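Local atomic coordinates of uncharacterized protein (Parabacteroides merdae, PDB entry 4MXN), a protein that is uncharacterised but, as a right-handed parallel beta-helix of the glycosyl hydrolase family 28 type, probably hydrolyses glycosidic bonds in a polysaccharide. Residues 201-215 against 224-238. Numbering follows the deposited sequence. Where two conformers were deposited one is given.
Sequences ISGCDGVKMTDCYFN and AGTSRNLIFTNCITP
Met209 and Phe232 meet on the inward-facing, apolar side of two successive coils of a parallel beta-helix. Met209 CB packs on Phe232 CD2 at 3.8 Å. Met209 is a selenomethionine, and in the given conformer its SE lies oblique to the ring, a Met-aromatic contact 5.2 Å from the centroid. Ile201 CD1, also in the given conformer, reaches the edge of the same ring. Beside it, Val207 CB touches Leu230 CD2 at 3.6 Å, and Cys235 SG packs against Met209 CG. Strands 205-210 and 230-233 run parallel, 5° apart, and exchange regular backbone hydrogen bonds. On the outer face, a water bridges Thr210 OG1 and Thr233 OG1.

The polar groups gather at the corners. Ser227 OG accepts from Cys204 N at 2.9 Å. Asp211 OD1 takes Asn234 ND2 on its anti lone pair, at 2.8 Å. Asp205 CG stands opposite its own N (chi1 175°), and OD1 accepts from Asn229 ND2 at 3.0 Å. OD2 forms a salt bridge with NH2 of the poorly ordered Arg228, with a weak, bent hydrogen bond. With an alanine here, the Arg228 charge would probably lose this mate and the Asn229 amide would probably be freer to turn. Apolar packing thus joins the coils on the inner face, while polar side chains link them at their turns.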
loop_
_atom_site.group_PDB
_atom_site.type_symbol
_atom_site.label_atom_id
_atom_site.label_comp_id
_atom_site.label_asym_id
_atom_site.label_seq_id
_atom_site.Cartn_x
_atom_site.Cartn_y
_atom_site.Cartn_z
ATOM N N ILE A 201 6.463 -6.962 9.314
ATOM C CA ILE A 201 5.645 -8.178 9.476
ATOM C C ILE A 201 5.573 -8.525 10.969
ATOM O O ILE A 201 6.603 -8.547 11.662
ATOM C CB ILE A 201 6.152 -9.395 8.617
ATOM C CG1 ILE A 201 6.200 -9.067 7.100
ATOM C CG2 ILE A 201 5.291 -10.653 8.851
ATOM C CD1 ILE A 201 6.921 -10.109 6.184
ATOM N N SER A 202 4.360 -8.792 11.458
ATOM C CA SER A 202 4.124 -9.196 12.848
ATOM C C SER A 202 2.880 -10.067 12.925
ATOM O O SER A 202 1.892 -9.775 12.245
ATOM C CB SER A 202 3.997 -7.988 13.775
ATOM O OG SER A 202 2.824 -7.234 13.529
ATOM N N GLY A 203 2.961 -11.116 13.748
ATOM C CA GLY A 203 1.894 -12.069 14.023
ATOM C C GLY A 203 1.202 -12.717 12.834
ATOM O O GLY A 203 0.042 -13.111 12.954
ATOM N N CYS A 204 1.894 -12.843 11.692
ATOM C CA CYS A 204 1.290 -13.441 10.503
ATOM C C CYS A 204 1.424 -14.963 10.508
ATOM O O CYS A 204 2.298 -15.532 11.178
ATOM C CB CYS A 204 1.888 -12.847 9.231
ATOM S SG CYS A 204 1.477 -11.110 8.951
ATOM N N ASP A 205 0.547 -15.630 9.752
ATOM C CA ASP A 205 0.611 -17.074 9.595
ATOM C C ASP A 205 0.449 -17.383 8.113
ATOM O O ASP A 205 -0.659 -17.337 7.580
ATOM C CB ASP A 205 -0.435 -17.810 10.469
ATOM C CG ASP A 205 -0.502 -19.322 10.277
ATOM O OD1 ASP A 205 0.429 -19.896 9.647
ATOM O OD2 ASP A 205 -1.501 -19.924 10.703
ATOM N N GLY A 206 1.560 -17.724 7.475
ATOM C CA GLY A 206 1.583 -18.071 6.060
ATOM C C GLY A 206 1.794 -16.825 5.223
ATOM O O GLY A 206 0.838 -16.108 4.902
ATOM N N VAL A 207 3.063 -16.500 4.960
ATOM C CA VAL A 207 3.449 -15.359 4.124
ATOM C C VAL A 207 4.467 -15.882 3.140
ATOM O O VAL A 207 5.551 -16.322 3.546
ATOM C CB VAL A 207 3.939 -14.098 4.895
ATOM C CG1 VAL A 207 4.306 -12.966 3.929
ATOM C CG2 VAL A 207 2.888 -13.618 5.902
ATOM N N LYS A 208 4.100 -15.875 1.846
ATOM C CA LYS A 208 5.001 -16.345 0.807
ATOM C C LYS A 208 5.391 -15.170 -0.058
ATOM O O LYS A 208 4.547 -14.629 -0.780
ATOM C CB LYS A 208 4.387 -17.489 -0.027
ATOM C CG LYS A 208 4.154 -18.785 0.728
ATOM C CD LYS A 208 3.922 -19.917 -0.268
ATOM C CE LYS A 208 3.631 -21.237 0.385
ATOM N NZ LYS A 208 3.829 -22.368 -0.567
HETATM N N MSE A 209 6.670 -14.783 0.008
HETATM C CA MSE A 209 7.198 -13.666 -0.774
HETATM C C MSE A 209 8.158 -14.215 -1.826
HETATM O O MSE A 209 9.126 -14.893 -1.467
HETATM C CB MSE A 209 7.878 -12.632 0.139
HETATM C CG MSE A 209 8.036 -11.283 -0.528
HETATM SE SE MSE A 209 8.439 -9.805 0.669
HETATM C CE MSE A 209 6.771 -9.703 1.657
ATOM N N THR A 210 7.862 -13.959 -3.126
ATOM C CA THR A 210 8.649 -14.483 -4.247
ATOM C C THR A 210 8.970 -13.413 -5.290
ATOM O O THR A 210 8.098 -12.623 -5.658
ATOM C CB THR A 210 7.857 -15.637 -4.895
ATOM O OG1 THR A 210 7.395 -16.504 -3.864
ATOM C CG2 THR A 210 8.678 -16.452 -5.912
ATOM N N ASP A 211 10.227 -13.410 -5.777
ATOM C CA ASP A 211 10.721 -12.521 -6.846
ATOM C C ASP A 211 10.503 -11.043 -6.517
ATOM O O ASP A 211 10.122 -10.244 -7.382
ATOM C CB ASP A 211 10.062 -12.866 -8.204
ATOM C CG ASP A 211 10.355 -14.275 -8.663
ATOM O OD1 ASP A 211 11.502 -14.719 -8.503
ATOM O OD2 ASP A 211 9.423 -14.948 -9.119
ATOM N N CYS A 212 10.754 -10.675 -5.273
ATOM C CA CYS A 212 10.601 -9.277 -4.887
ATOM C C CYS A 212 11.940 -8.571 -4.916
ATOM O O CYS A 212 12.966 -9.165 -4.572
ATOM C CB CYS A 212 9.911 -9.175 -3.532
ATOM S SG CYS A 212 8.196 -9.743 -3.583
ATOM N N TYR A 213 11.935 -7.318 -5.403
ATOM C CA TYR A 213 13.155 -6.510 -5.513
ATOM C C TYR A 213 13.057 -5.293 -4.597
ATOM O O TYR A 213 12.019 -4.620 -4.583
ATOM C CB TYR A 213 13.404 -6.070 -6.980
ATOM C CG TYR A 213 14.724 -5.357 -7.189
ATOM C CD1 TYR A 213 15.921 -6.063 -7.230
ATOM C CD2 TYR A 213 14.774 -3.973 -7.360
ATOM C CE1 TYR A 213 17.139 -5.410 -7.409
ATOM C CE2 TYR A 213 15.989 -3.310 -7.551
ATOM C CZ TYR A 213 17.170 -4.030 -7.562
ATOM O OH TYR A 213 18.353 -3.357 -7.736
ATOM N N PHE A 214 14.124 -5.027 -3.822
ATOM C CA PHE A 214 14.218 -3.862 -2.924
ATOM C C PHE A 214 15.388 -3.026 -3.444
ATOM O O PHE A 214 16.506 -3.525 -3.447
ATOM C CB PHE A 214 14.388 -4.308 -1.466
ATOM C CG PHE A 214 13.306 -5.259 -1.022
ATOM C CD1 PHE A 214 12.087 -4.780 -0.544
ATOM C CD2 PHE A 214 13.480 -6.638 -1.129
ATOM C CE1 PHE A 214 11.081 -5.663 -0.153
ATOM C CE2 PHE A 214 12.481 -7.515 -0.724
ATOM C CZ PHE A 214 11.288 -7.024 -0.246
ATOM N N ASN A 215 15.130 -1.814 -3.987
ATOM C CA ASN A 215 16.203 -1.041 -4.625
ATOM C C ASN A 215 17.192 -0.342 -3.623
ATOM O O ASN A 215 18.141 0.325 -4.063
ATOM C CB ASN A 215 15.599 -0.006 -5.591
ATOM C CG ASN A 215 15.220 1.298 -4.944
ATOM O OD1 ASN A 215 14.975 1.370 -3.718
ATOM N ND2 ASN A 215 15.174 2.358 -5.754
ATOM N N ALA A 224 8.671 -8.471 13.973
ATOM C CA ALA A 224 8.453 -8.549 15.428
ATOM C C ALA A 224 8.854 -9.928 15.960
ATOM O O ALA A 224 8.894 -10.139 17.178
ATOM C CB ALA A 224 7.001 -8.265 15.756
ATOM N N GLY A 225 9.159 -10.841 15.039
ATOM C CA GLY A 225 9.535 -12.219 15.314
ATOM C C GLY A 225 8.392 -13.051 15.869
ATOM O O GLY A 225 8.630 -14.027 16.580
ATOM N N THR A 226 7.144 -12.683 15.543
ATOM C CA THR A 226 5.946 -13.372 16.042
ATOM C C THR A 226 5.154 -14.053 14.897
ATOM O O THR A 226 4.014 -14.479 15.116
ATOM C CB THR A 226 5.052 -12.389 16.822
ATOM O OG1 THR A 226 4.694 -11.292 15.976
ATOM C CG2 THR A 226 5.707 -11.872 18.100
ATOM N N SER A 227 5.773 -14.194 13.702
ATOM C CA SER A 227 5.116 -14.808 12.550
ATOM C C SER A 227 5.606 -16.237 12.293
ATOM O O SER A 227 6.675 -16.631 12.770
ATOM C CB SER A 227 5.316 -13.962 11.298
ATOM O OG SER A 227 4.749 -12.671 11.445
ATOM N N ARG A 228 4.812 -17.022 11.556
ATOM C CA ARG A 228 5.165 -18.407 11.229
ATOM C C ARG A 228 4.822 -18.700 9.775
ATOM O O ARG A 228 4.058 -17.943 9.168
ATOM C CB ARG A 228 4.483 -19.407 12.181
ATOM C CG ARG A 228 2.970 -19.453 12.096
ATOM C CD ARG A 228 2.415 -20.310 13.207
ATOM N NE ARG A 228 1.084 -20.810 12.873
ATOM C CZ ARG A 228 0.119 -21.025 13.759
ATOM N NH1 ARG A 228 0.317 -20.767 15.046
ATOM N NH2 ARG A 228 -1.057 -21.494 13.365
ATOM N N ASN A 229 5.387 -19.799 9.229
ATOM C CA ASN A 229 5.197 -20.220 7.836
ATOM C C ASN A 229 5.545 -19.061 6.861
ATOM O O ASN A 229 4.767 -18.714 5.975
ATOM C CB ASN A 229 3.779 -20.777 7.608
ATOM C CG ASN A 229 3.528 -22.036 8.410
ATOM O OD1 ASN A 229 4.236 -23.035 8.263
ATOM N ND2 ASN A 229 2.538 -22.010 9.299
ATOM N N LEU A 230 6.726 -18.464 7.060
ATOM C CA LEU A 230 7.267 -17.410 6.204
ATOM C C LEU A 230 8.203 -18.039 5.184
ATOM O O LEU A 230 9.110 -18.786 5.577
ATOM C CB LEU A 230 8.026 -16.334 7.011
ATOM C CG LEU A 230 7.323 -15.624 8.161
ATOM C CD1 LEU A 230 8.249 -14.617 8.783
ATOM C CD2 LEU A 230 6.067 -14.892 7.709
ATOM N N ILE A 231 7.962 -17.801 3.884
ATOM C CA ILE A 231 8.803 -18.358 2.820
ATOM C C ILE A 231 9.207 -17.233 1.871
ATOM O O ILE A 231 8.356 -16.649 1.191
ATOM C CB ILE A 231 8.150 -19.551 2.051
ATOM C CG1 ILE A 231 7.726 -20.703 3.010
ATOM C CG2 ILE A 231 9.096 -20.065 0.937
ATOM C CD1 ILE A 231 6.806 -21.771 2.419
ATOM N N PHE A 232 10.504 -16.956 1.817
ATOM C CA PHE A 232 11.095 -15.942 0.945
ATOM C C PHE A 232 11.882 -16.651 -0.146
ATOM O O PHE A 232 12.810 -17.402 0.168
ATOM C CB PHE A 232 11.997 -14.984 1.748
ATOM C CG PHE A 232 11.285 -14.170 2.800
ATOM C CD1 PHE A 232 11.073 -14.681 4.080
ATOM C CD2 PHE A 232 10.879 -12.872 2.533
ATOM C CE1 PHE A 232 10.422 -13.918 5.057
ATOM C CE2 PHE A 232 10.236 -12.108 3.511
ATOM C CZ PHE A 232 9.996 -12.643 4.760
ATOM N N THR A 233 11.484 -16.455 -1.421
ATOM C CA THR A 233 12.158 -17.075 -2.571
ATOM C C THR A 233 12.608 -15.978 -3.507
ATOM O O THR A 233 11.767 -15.220 -3.987
ATOM C CB THR A 233 11.225 -18.067 -3.292
ATOM O OG1 THR A 233 10.724 -19.016 -2.360
ATOM C CG2 THR A 233 11.892 -18.765 -4.483
ATOM N N ASN A 234 13.920 -15.914 -3.790
ATOM C CA ASN A 234 14.515 -14.932 -4.700
ATOM C C ASN A 234 14.036 -13.472 -4.383
ATOM O O ASN A 234 13.577 -12.742 -5.271
ATOM C CB ASN A 234 14.232 -15.331 -6.183
ATOM C CG ASN A 234 14.946 -14.474 -7.199
ATOM O OD1 ASN A 234 16.098 -14.053 -7.005
ATOM N ND2 ASN A 234 14.236 -14.106 -8.259
ATOM N N CYS A 235 14.122 -13.075 -3.102
ATOM C CA CYS A 235 13.821 -11.706 -2.665
ATOM C C CYS A 235 15.158 -11.072 -2.369
ATOM O O CYS A 235 15.887 -11.580 -1.516
ATOM C CB CYS A 235 12.884 -11.697 -1.463
ATOM S SG CYS A 235 11.241 -12.356 -1.815
ATOM N N ILE A 236 15.564 -10.077 -3.179
ATOM C CA ILE A 236 16.923 -9.535 -3.104
ATOM C C ILE A 236 17.020 -7.999 -3.047
ATOM O O ILE A 236 16.102 -7.294 -3.452
ATOM C CB ILE A 236 17.755 -10.050 -4.332
ATOM C CG1 ILE A 236 17.122 -9.605 -5.692
ATOM C CG2 ILE A 236 17.971 -11.581 -4.287
ATOM C CD1 ILE A 236 18.115 -9.370 -6.855
ATOM N N THR A 237 18.196 -7.508 -2.593
ATOM C CA THR A 237 18.600 -6.100 -2.583
ATOM C C THR A 237 19.509 -5.885 -3.843
ATOM O O THR A 237 19.861 -6.893 -4.469
ATOM C CB THR A 237 19.254 -5.713 -1.236
ATOM O OG1 THR A 237 20.167 -6.725 -0.823
ATOM C CG2 THR A 237 18.226 -5.448 -0.143
ATOM N N PRO A 238 19.892 -4.630 -4.254
ATOM C CA PRO A 238 20.682 -4.442 -5.491
ATOM C C PRO A 238 21.970 -5.273 -5.631
ATOM O O PRO A 238 22.363 -5.568 -6.762
ATOM C CB PRO A 238 21.031 -2.950 -5.441
ATOM C CG PRO A 238 19.913 -2.345 -4.770
ATOM C CD PRO A 238 19.550 -3.316 -3.676
HETATM O O HOH W 1 6.952 -11.438 12.773
HETATM O O HOH W 2 8.327 -17.965 -1.870
#